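Local coordinates for hypothetical protein TTHA1281 (PDB 2E6X) that is of unknown function, a small two-subunit protein of the DUF3248 family from Thermus thermophilus, at residues R55-E59 against G60-V64; S34-P37 against R38-L42. All blocks are in the same frame, centred on the assembly; numbering follows the deposited sequence.

Interaction 1 of 2, residues R55-E59 against G60-V64; sequences RLVQE and GRVRV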
ATOM      1  N   ARG A  55       1.451   9.921  10.182  1.00 10.93           N
ATOM      2  CA  ARG A  55       0.544  11.056  10.359  1.00 12.91           C
ATOM      3  C   ARG A  55      -0.488  11.157   9.207  1.00 10.68           C
ATOM      4  O   ARG A  55      -1.693  11.308   9.415  1.00 11.47           O
ATOM      5  CB  ARG A  55       1.352  12.362  10.431  1.00 13.34           C
ATOM      6  CG  ARG A  55       0.472  13.628  10.343  1.00 28.08           C
ATOM      7  CD  ARG A  55       1.248  14.957  10.442  1.00 31.35           C
ATOM      8  NE  ARG A  55       1.945  15.356   9.211  1.00 34.02           N
ATOM      9  CZ  ARG A  55       1.350  15.851   8.119  1.00 35.47           C
ATOM     10  NH1 ARG A  55       0.036  16.018   8.093  1.00 33.68           N
ATOM     11  NH2 ARG A  55       2.072  16.173   7.044  1.00 33.54           N
ATOM     12  N   LEU A  56       0.016  11.054   7.995  1.00  7.14           N
ATOM     13  CA  LEU A  56      -0.827  11.167   6.813  1.00  8.21           C
ATOM     14  C   LEU A  56      -1.841  10.017   6.727  1.00  6.70           C
ATOM     15  O   LEU A  56      -3.013  10.239   6.391  1.00  9.63           O
ATOM     16  CB  LEU A  56       0.084  11.259   5.580  1.00  6.81           C
ATOM     17  CG  LEU A  56       0.845  12.604   5.448  1.00  8.38           C
ATOM     18  CD1 LEU A  56       1.857  12.503   4.326  1.00 12.53           C
ATOM     19  CD2 LEU A  56      -0.147  13.797   5.161  1.00  7.55           C
ATOM     20  N   VAL A  57      -1.426   8.806   7.058  1.00  6.70           N
ATOM     21  CA  VAL A  57      -2.366   7.694   6.998  1.00  9.30           C
ATOM     22  C   VAL A  57      -3.389   7.908   8.099  1.00  9.96           C
ATOM     23  O   VAL A  57      -4.589   7.837   7.853  1.00  7.25           O
ATOM     24  CB  VAL A  57      -1.666   6.330   7.176  1.00  7.47           C
ATOM     25  CG1 VAL A  57      -2.768   5.177   7.207  1.00 11.11           C
ATOM     26  CG2 VAL A  57      -0.706   6.113   5.986  1.00  6.70           C
ATOM     27  N   GLN A  58      -2.916   8.189   9.304  1.00  8.58           N
ATOM     28  CA  GLN A  58      -3.866   8.430  10.391  1.00 10.21           C
ATOM     29  C   GLN A  58      -4.859   9.557  10.090  1.00 10.90           C
ATOM     30  O   GLN A  58      -6.012   9.434  10.462  1.00 11.20           O
ATOM     31  CB  GLN A  58      -3.133   8.692  11.718  1.00  8.50           C
ATOM     32  CG  GLN A  58      -2.412   7.419  12.201  1.00 10.35           C
ATOM     33  CD  GLN A  58      -1.928   7.530  13.616  1.00 10.17           C
ATOM     34  OE1 GLN A  58      -1.424   8.555  14.010  1.00 12.71           O
ATOM     35  NE2 GLN A  58      -2.087   6.463  14.392  1.00 12.07           N
ATOM     36  N   GLU A  59      -4.445  10.639   9.434  1.00  7.76           N
ATOM     37  CA  GLU A  59      -5.441  11.689   9.130  1.00 10.88           C
ATOM     38  C   GLU A  59      -6.279  11.363   7.867  1.00 11.73           C
ATOM     39  O   GLU A  59      -7.131  12.153   7.434  1.00  8.06           O
ATOM     40  CB  GLU A  59      -4.747  13.032   8.957  1.00 15.41           C
ATOM     41  CG  GLU A  59      -3.836  13.366  10.123  1.00 18.97           C
ATOM     42  CD  GLU A  59      -3.045  14.634   9.922  1.00 21.27           C
ATOM     43  OE1 GLU A  59      -2.543  14.877   8.799  1.00 17.43           O
ATOM     44  OE2 GLU A  59      -2.891  15.378  10.906  1.00 26.06           O
ATOM     45  N   GLY A  60      -6.061  10.194   7.281  1.00  7.28           N
ATOM     46  CA  GLY A  60      -6.813   9.872   6.087  1.00 12.77           C
ATOM     47  C   GLY A  60      -6.373  10.617   4.828  1.00 12.59           C
ATOM     48  O   GLY A  60      -7.061  10.542   3.786  1.00 10.13           O
ATOM     49  N   ARG A  61      -5.235  11.312   4.884  1.00 10.40           N
ATOM     50  CA  ARG A  61      -4.710  12.056   3.696  1.00 12.98           C
ATOM     51  C   ARG A  61      -3.857  11.116   2.828  1.00  9.39           C
ATOM     52  O   ARG A  61      -2.615  11.239   2.787  1.00 12.45           O
ATOM     53  CB  ARG A  61      -3.811  13.228   4.126  1.00 12.80           C
ATOM     54  CG  ARG A  61      -4.537  14.351   4.863  1.00 19.94           C
ATOM     55  CD  ARG A  61      -3.535  15.326   5.453  1.00 21.24           C
ATOM     56  NE  ARG A  61      -4.122  16.142   6.505  1.00 25.72           N
ATOM     57  CZ  ARG A  61      -5.073  17.043   6.284  1.00 33.07           C
ATOM     58  NH1 ARG A  61      -5.533  17.233   5.044  1.00 29.30           N
ATOM     59  NH2 ARG A  61      -5.572  17.756   7.293  1.00 33.53           N
ATOM     60  N   VAL A  62      -4.514  10.171   2.161  1.00  7.62           N
ATOM     61  CA  VAL A  62      -3.838   9.154   1.346  1.00 10.11           C
ATOM     62  C   VAL A  62      -4.678   8.886   0.091  1.00 10.53           C
ATOM     63  O   VAL A  62      -5.907   8.870   0.146  1.00 11.02           O
ATOM     64  CB  VAL A  62      -3.791   7.786   2.045  1.00 11.07           C
ATOM     65  CG1 VAL A  62      -2.841   6.846   1.284  1.00 10.37           C
ATOM     66  CG2 VAL A  62      -3.369   7.924   3.452  1.00 10.28           C
ATOM     67  N   ARG A  63      -3.990   8.678  -1.019  1.00  6.70           N
ATOM     68  CA  ARG A  63      -4.621   8.396  -2.270  1.00  8.35           C
ATOM     69  C   ARG A  63      -3.935   7.155  -2.826  1.00  8.95           C
ATOM     70  O   ARG A  63      -2.718   7.130  -3.005  1.00  9.79           O
ATOM     71  CB  ARG A  63      -4.459   9.543  -3.243  1.00 11.32           C
ATOM     72  CG  ARG A  63      -5.028   9.204  -4.649  1.00  7.47           C
ATOM     73  CD  ARG A  63      -5.085  10.438  -5.549  1.00  8.65           C
ATOM     74  NE  ARG A  63      -5.435  10.063  -6.928  1.00  6.70           N
ATOM     75  CZ  ARG A  63      -6.686   9.872  -7.333  1.00 10.81           C
ATOM     76  NH1 ARG A  63      -7.718  10.020  -6.478  1.00  8.23           N
ATOM     77  NH2 ARG A  63      -6.919   9.573  -8.601  1.00 11.79           N
ATOM     78  N   VAL A  64      -4.710   6.124  -3.059  1.00  7.56           N
ATOM     79  CA  VAL A  64      -4.137   4.893  -3.628  1.00  8.37           C
ATOM     80  C   VAL A  64      -4.410   4.940  -5.133  1.00  8.09           C
ATOM     81  O   VAL A  64      -5.536   5.209  -5.572  1.00  7.82           O
ATOM     82  CB  VAL A  64      -4.751   3.652  -3.009  1.00  6.70           C
ATOM     83  CG1 VAL A  64      -4.127   2.331  -3.683  1.00  6.70           C
ATOM     84  CG2 VAL A  64      -4.454   3.688  -1.509  1.00  6.70           C
TER
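L56 and V57 meet R61 and V62 in a local turn, a Schellman motif that ends helix 50-58 and leads the chain, through an inverse gamma turn centred on R61, into strand 62-66. Two backbone bonds reach back into the last helical turn: G60 N to V57 O at 2.8 Å, donor above the carbonyl plane, and R61 N to L56 O at 2.9 Å, in the carbonyl plane. G60 has a phi of 74°, where a CB would be jammed against the carbonyl oxygen of E59, which calls for glycine.

Apolar atoms fill the inner side. L56 CD2 lies across the aliphatic part of the R61 chain, 3.7 Å from its CD, and V62 CG2 comes 4.1 Å from V57 CG2. L26 of strand 26-32 adjoins both valines, as does V64 of the second subunit, so short branched side chains suit this place.

On the outer side the extended R61 chain (chi2 170°) carries NE to E59, where R61 NE donates a hydrogen bond to E59 OE1 at 3.1 Å, part of a salt bridge. The carboxylate and guanidinium planes are 78° apart: OE1 lies in the R61 plane, whereas NE sits well above the carboxylate. R55 NH1 forms a salt bridge to E59 OE1 at 2.9 Å, its hydrogen bond weak, and R55 NH2 another to D24. One glutamate oxygen thus joins two arginines, probably offsetting their repulsion.

Interaction 2 of 2, residues S34-P37 against R38-L42; sequences SATP and RFREL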
ATOM      1  N   SER A  34       4.151  -6.374 -14.425  1.00 23.54           N
ATOM      2  CA  SER A  34       4.300  -6.043 -15.834  1.00 23.17           C
ATOM      3  C   SER A  34       4.130  -4.543 -16.124  1.00 23.96           C
ATOM      4  O   SER A  34       4.482  -4.074 -17.208  1.00 22.83           O
ATOM      5  CB  SER A  34       3.310  -6.869 -16.663  1.00 25.08           C
ATOM      6  OG  SER A  34       1.998  -6.747 -16.156  1.00 27.77           O
ATOM      7  N   ALA A  35       3.596  -3.803 -15.147  1.00 20.55           N
ATOM      8  CA  ALA A  35       3.379  -2.359 -15.274  1.00 20.40           C
ATOM      9  C   ALA A  35       4.543  -1.518 -14.723  1.00 16.21           C
ATOM     10  O   ALA A  35       4.492  -0.300 -14.737  1.00 14.45           O
ATOM     11  CB  ALA A  35       2.092  -1.959 -14.551  1.00 15.15           C
ATOM     12  N   THR A  36       5.585  -2.187 -14.250  1.00 16.39           N
ATOM     13  CA  THR A  36       6.727  -1.529 -13.678  1.00 17.69           C
ATOM     14  C   THR A  36       7.266  -0.378 -14.510  1.00 18.21           C
ATOM     15  O   THR A  36       7.497   0.706 -14.005  1.00 17.85           O
ATOM     16  CB  THR A  36       7.852  -2.544 -13.453  1.00 19.72           C
ATOM     17  OG1 THR A  36       7.387  -3.557 -12.560  1.00 16.55           O
ATOM     18  CG2 THR A  36       9.096  -1.847 -12.882  1.00 19.04           C
ATOM     19  N   PRO A  37       7.515  -0.615 -15.801  1.00 20.52           N
ATOM     20  CA  PRO A  37       8.032   0.461 -16.646  1.00 21.89           C
ATOM     21  C   PRO A  37       7.218   1.760 -16.491  1.00 23.25           C
ATOM     22  O   PRO A  37       7.800   2.838 -16.453  1.00 24.18           O
ATOM     23  CB  PRO A  37       7.908  -0.128 -18.057  1.00 21.57           C
ATOM     24  CG  PRO A  37       8.167  -1.566 -17.835  1.00 25.11           C
ATOM     25  CD  PRO A  37       7.360  -1.862 -16.565  1.00 20.09           C
ATOM     26  N   ARG A  38       5.890   1.660 -16.371  1.00 19.89           N
ATOM     27  CA  ARG A  38       5.038   2.876 -16.269  1.00 19.87           C
ATOM     28  C   ARG A  38       5.189   3.728 -15.018  1.00 20.48           C
ATOM     29  O   ARG A  38       4.886   4.932 -15.027  1.00 21.33           O
ATOM     30  CB  ARG A  38       3.562   2.509 -16.376  1.00 19.64           C
ATOM     31  CG  ARG A  38       3.221   1.581 -17.521  1.00 22.06           C
ATOM     32  CD  ARG A  38       3.274   2.271 -18.831  1.00 24.74           C
ATOM     33  NE  ARG A  38       3.071   1.301 -19.893  1.00 28.64           N
ATOM     34  CZ  ARG A  38       3.270   1.553 -21.179  1.00 33.20           C
ATOM     35  NH1 ARG A  38       3.683   2.757 -21.554  1.00 31.38           N
ATOM     36  NH2 ARG A  38       3.043   0.601 -22.083  1.00 32.39           N
ATOM     37  N   PHE A  39       5.625   3.118 -13.927  1.00 21.67           N
ATOM     38  CA  PHE A  39       5.755   3.862 -12.690  1.00 21.16           C
ATOM     39  C   PHE A  39       6.683   5.067 -12.813  1.00 22.87           C
ATOM     40  O   PHE A  39       6.331   6.165 -12.378  1.00 18.99           O
ATOM     41  CB  PHE A  39       6.232   2.948 -11.535  1.00 19.18           C
ATOM     42  CG  PHE A  39       5.147   2.050 -10.959  1.00 22.53           C
ATOM     43  CD1 PHE A  39       4.708   0.921 -11.651  1.00 19.76           C
ATOM     44  CD2 PHE A  39       4.606   2.310  -9.689  1.00 21.15           C
ATOM     45  CE1 PHE A  39       3.757   0.053 -11.092  1.00 18.84           C
ATOM     46  CE2 PHE A  39       3.658   1.456  -9.127  1.00 19.50           C
ATOM     47  CZ  PHE A  39       3.230   0.321  -9.835  1.00 19.47           C
ATOM     48  N   ARG A  40       7.869   4.864 -13.392  1.00 24.77           N
ATOM     49  CA  ARG A  40       8.839   5.949 -13.521  1.00 27.47           C
ATOM     50  C   ARG A  40       8.402   7.059 -14.448  1.00 27.37           C
ATOM     51  O   ARG A  40       8.934   8.171 -14.368  1.00 26.86           O
ATOM     52  CB  ARG A  40      10.193   5.421 -13.998  1.00 35.15           C
ATOM     53  CG  ARG A  40      11.015   4.788 -12.904  1.00 41.03           C
ATOM     54  CD  ARG A  40      10.361   3.518 -12.376  1.00 47.84           C
ATOM     55  NE  ARG A  40      11.006   3.072 -11.144  1.00 50.88           N
ATOM     56  CZ  ARG A  40      10.818   1.884 -10.591  1.00 52.53           C
ATOM     57  NH1 ARG A  40      10.003   1.009 -11.159  1.00 53.41           N
ATOM     58  NH2 ARG A  40      11.451   1.570  -9.471  1.00 54.56           N
ATOM     59  N   GLU A  41       7.434   6.765 -15.306  1.00 25.18           N
ATOM     60  CA  GLU A  41       6.918   7.729 -16.266  1.00 28.59           C
ATOM     61  C   GLU A  41       5.967   8.711 -15.571  1.00 26.06           C
ATOM     62  O   GLU A  41       5.801   9.839 -16.008  1.00 25.80           O
ATOM     63  CB  GLU A  41       6.156   7.007 -17.384  1.00 35.14           C
ATOM     64  CG  GLU A  41       6.982   6.057 -18.264  1.00 40.78           C
ATOM     65  CD  GLU A  41       6.091   5.102 -19.065  1.00 47.00           C
ATOM     66  OE1 GLU A  41       4.923   5.474 -19.352  1.00 49.89           O
ATOM     67  OE2 GLU A  41       6.556   3.987 -19.420  1.00 50.49           O
ATOM     68  N   LEU A  42       5.355   8.262 -14.476  1.00 20.70           N
ATOM     69  CA  LEU A  42       4.411   9.069 -13.714  1.00 16.71           C
ATOM     70  C   LEU A  42       5.066  10.234 -12.970  1.00 15.79           C
ATOM     71  O   LEU A  42       6.283  10.199 -12.684  1.00 13.80           O
ATOM     72  CB  LEU A  42       3.697   8.171 -12.706  1.00 13.73           C
ATOM     73  CG  LEU A  42       2.800   7.097 -13.304  1.00 12.26           C
ATOM     74  CD1 LEU A  42       2.375   6.169 -12.176  1.00 10.80           C
ATOM     75  CD2 LEU A  42       1.593   7.748 -13.995  1.00 12.65           C
TER
HETATM   76  O   HOH W   1       3.958  -1.820 -18.804  1.00 21.85           O
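A35 and T36 hold R38 and F39 through local backbone bonds that span three residues: R38 N to A35 O at 2.9 Å and F39 N to T36 O at 3.1 Å, each donor above the carbonyl plane. P37, which has no N-H to give, fits the opening turn of the short helix 36-41.

With its CG beside the backbone N (chi1 -77°), the F39 ring comes edge-on to a carbonyl oxygen, F39 CD1 lying 3.3 Å from A35 O. The apolar contact is F39 CE1 with A35 CB, at 4.3 Å.

Among the polar side chains, the bend of R38 at chi2 (-73°) brings its guanidinium toward E41, whose OE1 lies at the edge, in its plane, a long salt bridge of 3.7 Å from R38 NH1. R38 NE bonds weakly to E69 O and to a water held by S34 O. T36 OG1 bonds to A33 O, while T36 CG2 touches R40 NH1 at 3.5 Å.

F39 packs on V14 and R16 of strand 13-19, on R29 of strand 26-32 and on V67, which fastens the helix to the sheet. Losing the ring to an alanine here is likely to open a gap between helix 36-41 and strands 13-19 and 26-32. R40 touches M1 of the second subunit.

Interaction 2 closes before interaction 1 opens, and the helices they belong to, 36-41 and 50-58, follow each other in the chain. The two interactions lie on opposite sides of the chain's centre, with contact centres 23 Å apart and nearest atoms about 10 Å apart, so they do not touch. The three-stranded sheet relates them: both rest on strand 26-32, interaction 1 at L26 and interaction 2 at R29. Strand 62-66 adds a second tie, since interaction 1 launches it and V67 and E69, just past its end, touch segments of interaction 2. Each also reaches the second subunit, and no active site is known to which either could be related.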